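PDB 3CXB: protein sifA from Salmonella typhimurium, which is a secreted effector required for endosomal tubulation and the formation of Salmonella-induced filaments in host epithelial cells, and interacts with host PLEKHM2. Local coordinates for residues A[144-150]-A[161-167]. Numbering follows the deposited sequence.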
ATOM      1  N   MET A 144      10.469  17.143  11.464  1.00117.87           N
ATOM      2  CA  MET A 144       9.089  17.028  11.017  1.00110.52           C
ATOM      3  C   MET A 144       8.613  15.584  10.962  1.00 99.82           C
ATOM      4  O   MET A 144       9.308  14.713  10.435  1.00 98.88           O
ATOM      5  CB  MET A 144       8.935  17.670   9.637  1.00120.25           C
ATOM      6  CG  MET A 144       7.520  17.657   9.106  1.00128.33           C
ATOM      7  SD  MET A 144       6.403  18.620  10.139  1.00138.26           S
ATOM      8  CE  MET A 144       6.378  20.191   9.244  1.00148.78           C
ATOM      9  N   THR A 145       7.432  15.333  11.516  1.00 86.40           N
ATOM     10  CA  THR A 145       6.858  13.995  11.508  1.00 74.27           C
ATOM     11  C   THR A 145       5.498  14.066  10.848  1.00 68.79           C
ATOM     12  O   THR A 145       4.814  15.087  10.933  1.00 67.30           O
ATOM     13  CB  THR A 145       6.668  13.437  12.923  1.00 70.94           C
ATOM     14  OG1 THR A 145       7.916  13.465  13.615  1.00 68.28           O
ATOM     15  CG2 THR A 145       6.176  12.000  12.867  1.00 66.93           C
ATOM     16  N   ALA A 146       5.109  12.978  10.194  1.00 63.28           N
ATOM     17  CA  ALA A 146       3.826  12.915   9.511  1.00 59.14           C
ATOM     18  C   ALA A 146       3.441  11.467   9.286  1.00 57.61           C
ATOM     19  O   ALA A 146       4.206  10.701   8.709  1.00 55.91           O
ATOM     20  CB  ALA A 146       3.916  13.632   8.181  1.00 57.30           C
ATOM     21  N   MET A 147       2.253  11.090   9.741  1.00 58.32           N
ATOM     22  CA  MET A 147       1.792   9.721   9.561  1.00 59.90           C
ATOM     23  C   MET A 147       0.492   9.745   8.778  1.00 57.46           C
ATOM     24  O   MET A 147      -0.061  10.808   8.498  1.00 57.04           O
ATOM     25  CB  MET A 147       1.539   9.054  10.906  1.00 65.90           C
ATOM     26  CG  MET A 147       0.368   9.671  11.625  1.00 74.92           C
ATOM     27  SD  MET A 147      -0.465   8.546  12.735  1.00 83.22           S
ATOM     28  CE  MET A 147       0.240   9.147  14.340  1.00 89.14           C
ATOM     29  N   ILE A 148      -0.001   8.563   8.442  1.00 53.78           N
ATOM     30  CA  ILE A 148      -1.234   8.446   7.694  1.00 50.93           C
ATOM     31  C   ILE A 148      -2.107   7.414   8.354  1.00 51.09           C
ATOM     32  O   ILE A 148      -1.739   6.242   8.409  1.00 49.86           O
ATOM     33  CB  ILE A 148      -0.994   7.976   6.243  1.00 51.01           C
ATOM     34  CG1 ILE A 148      -0.167   8.997   5.475  1.00 50.83           C
ATOM     35  CG2 ILE A 148      -2.323   7.788   5.529  1.00 49.79           C
ATOM     36  CD1 ILE A 148       0.135   8.549   4.058  1.00 52.49           C
ATOM     37  N   LYS A 149      -3.252   7.854   8.865  1.00 51.00           N
ATOM     38  CA  LYS A 149      -4.208   6.948   9.479  1.00 51.56           C
ATOM     39  C   LYS A 149      -5.079   6.414   8.350  1.00 50.21           C
ATOM     40  O   LYS A 149      -5.043   6.935   7.232  1.00 48.55           O
ATOM     41  CB  LYS A 149      -5.042   7.675  10.530  1.00 55.23           C
ATOM     42  CG  LYS A 149      -4.221   8.054  11.750  1.00 59.29           C
ATOM     43  CD  LYS A 149      -5.023   8.822  12.790  1.00 64.59           C
ATOM     44  CE  LYS A 149      -4.119   9.320  13.927  1.00 69.20           C
ATOM     45  NZ  LYS A 149      -4.835  10.175  14.922  1.00 71.94           N
ATOM     46  N   ARG A 150      -5.841   5.363   8.617  1.00 51.11           N
ATOM     47  CA  ARG A 150      -6.664   4.809   7.555  1.00 51.95           C
ATOM     48  C   ARG A 150      -7.838   3.971   8.036  1.00 51.17           C
ATOM     49  O   ARG A 150      -7.797   3.397   9.115  1.00 47.67           O
ATOM     50  CB  ARG A 150      -5.781   3.979   6.630  1.00 55.74           C
ATOM     51  CG  ARG A 150      -5.174   2.751   7.305  1.00 60.31           C
ATOM     52  CD  ARG A 150      -3.992   2.185   6.516  1.00 62.98           C
ATOM     53  NE  ARG A 150      -2.702   2.684   6.991  1.00 67.72           N
ATOM     54  CZ  ARG A 150      -1.729   3.110   6.191  1.00 72.05           C
ATOM     55  NH1 ARG A 150      -0.583   3.541   6.704  1.00 72.45           N
ATOM     56  NH2 ARG A 150      -1.908   3.117   4.874  1.00 75.02           N
ATOM     57  N   PRO A 161      -5.870   5.456   2.926  1.00 46.93           N
ATOM     58  CA  PRO A 161      -5.525   6.678   3.654  1.00 49.07           C
ATOM     59  C   PRO A 161      -6.748   7.535   4.013  1.00 50.82           C
ATOM     60  O   PRO A 161      -7.247   8.274   3.172  1.00 49.65           O
ATOM     61  CB  PRO A 161      -4.589   7.393   2.678  1.00 46.53           C
ATOM     62  CG  PRO A 161      -3.950   6.279   1.966  1.00 46.99           C
ATOM     63  CD  PRO A 161      -5.087   5.365   1.686  1.00 46.58           C
ATOM     64  N   SER A 162      -7.241   7.452   5.245  1.00 50.64           N
ATOM     65  CA  SER A 162      -8.406   8.266   5.601  1.00 52.00           C
ATOM     66  C   SER A 162      -8.036   9.687   6.020  1.00 54.26           C
ATOM     67  O   SER A 162      -8.624  10.640   5.519  1.00 55.57           O
ATOM     68  CB  SER A 162      -9.234   7.600   6.701  1.00 50.15           C
ATOM     69  OG  SER A 162      -8.561   7.619   7.933  1.00 50.64           O
ATOM     70  N   THR A 163      -7.070   9.841   6.926  1.00 54.33           N
ATOM     71  CA  THR A 163      -6.661  11.179   7.360  1.00 56.43           C
ATOM     72  C   THR A 163      -5.141  11.310   7.490  1.00 57.20           C
ATOM     73  O   THR A 163      -4.447  10.368   7.885  1.00 57.37           O
ATOM     74  CB  THR A 163      -7.277  11.552   8.720  1.00 59.02           C
ATOM     75  OG1 THR A 163      -6.629  10.802   9.744  1.00 60.58           O
ATOM     76  CG2 THR A 163      -8.777  11.233   8.757  1.00 61.86           C
ATOM     77  N   LEU A 164      -4.630  12.490   7.163  1.00 55.98           N
ATOM     78  CA  LEU A 164      -3.200  12.770   7.235  1.00 52.90           C
ATOM     79  C   LEU A 164      -2.836  13.462   8.549  1.00 52.76           C
ATOM     80  O   LEU A 164      -3.397  14.499   8.883  1.00 53.50           O
ATOM     81  CB  LEU A 164      -2.793  13.658   6.057  1.00 52.28           C
ATOM     82  CG  LEU A 164      -1.354  14.166   5.914  1.00 51.81           C
ATOM     83  CD1 LEU A 164      -1.023  15.073   7.061  1.00 52.13           C
ATOM     84  CD2 LEU A 164      -0.369  13.006   5.876  1.00 52.70           C
ATOM     85  N   CYS A 165      -1.889  12.898   9.289  1.00 54.26           N
ATOM     86  CA  CYS A 165      -1.478  13.506  10.547  1.00 58.15           C
ATOM     87  C   CYS A 165      -0.079  14.119  10.476  1.00 62.53           C
ATOM     88  O   CYS A 165       0.899  13.428  10.210  1.00 61.25           O
ATOM     89  CB  CYS A 165      -1.524  12.480  11.677  1.00 57.75           C
ATOM     90  SG  CYS A 165      -3.184  11.901  12.127  1.00 58.97           S
ATOM     91  N   LEU A 166      -0.006  15.424  10.712  1.00 68.02           N
ATOM     92  CA  LEU A 166       1.255  16.153  10.687  1.00 76.08           C
ATOM     93  C   LEU A 166       1.624  16.620  12.085  1.00 80.56           C
ATOM     94  O   LEU A 166       0.757  16.853  12.928  1.00 78.01           O
ATOM     95  CB  LEU A 166       1.143  17.382   9.792  1.00 77.66           C
ATOM     96  CG  LEU A 166       0.969  17.206   8.289  1.00 77.96           C
ATOM     97  CD1 LEU A 166       0.713  18.577   7.663  1.00 80.32           C
ATOM     98  CD2 LEU A 166       2.207  16.553   7.696  1.00 78.21           C
ATOM     99  N   ASN A 167       2.923  16.771  12.320  1.00 85.16           N
ATOM    100  CA  ASN A 167       3.415  17.224  13.609  1.00 92.96           C
ATOM    101  C   ASN A 167       4.623  18.142  13.406  1.00 97.82           C
ATOM    102  O   ASN A 167       5.770  17.711  13.495  1.00 96.94           O
ATOM    103  CB  ASN A 167       3.801  16.025  14.470  1.00 91.45           C
ATOM    104  CG  ASN A 167       3.930  16.384  15.935  1.00 94.32           C
ATOM    105  OD1 ASN A 167       4.669  17.302  16.301  1.00 94.58           O
ATOM    106  ND2 ASN A 167       3.208  15.664  16.784  1.00 94.00           N
TER
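Residues 144-150 and 161-167 belong to the two arms of an antiparallel β-hairpin, and strand 174-177 extends the sheet beyond the second arm. Cys165, the residue most covered here, lies in a hydrogen-bonded pair with Met147: Met147 N donates to Cys165 O (2.7 Å) and Cys165 N to Met147 O (2.9 Å). Their side chains share one face of the sheet, where Met147 CG packs on Cys165 CB at 3.4 Å. On the opposite face, Ala146, Ile148, Leu164 and Leu166 form an apolar strip, with Ile148 and Leu166 resting against helix 283-303. Farther along, Ser162 and Thr163 both face Lys149 in a classic β-bulge, so that Lys149 N bonds to Thr163 O (3.0 Å) while Lys149 O accepts from Ser162 N (3.0 Å). The hydroxyls of Ser162 and Thr163 are hydrogen-bonded to the two carboxylate oxygens of Asp93. Pro161, just before the bulge, packs its CB 3.7 Å from Ile148 CG2. The extended Lys149 side chain rises from the same face as Cys165 and leans back along its strand, bringing its CE to 3.3 Å from Cys165 SG.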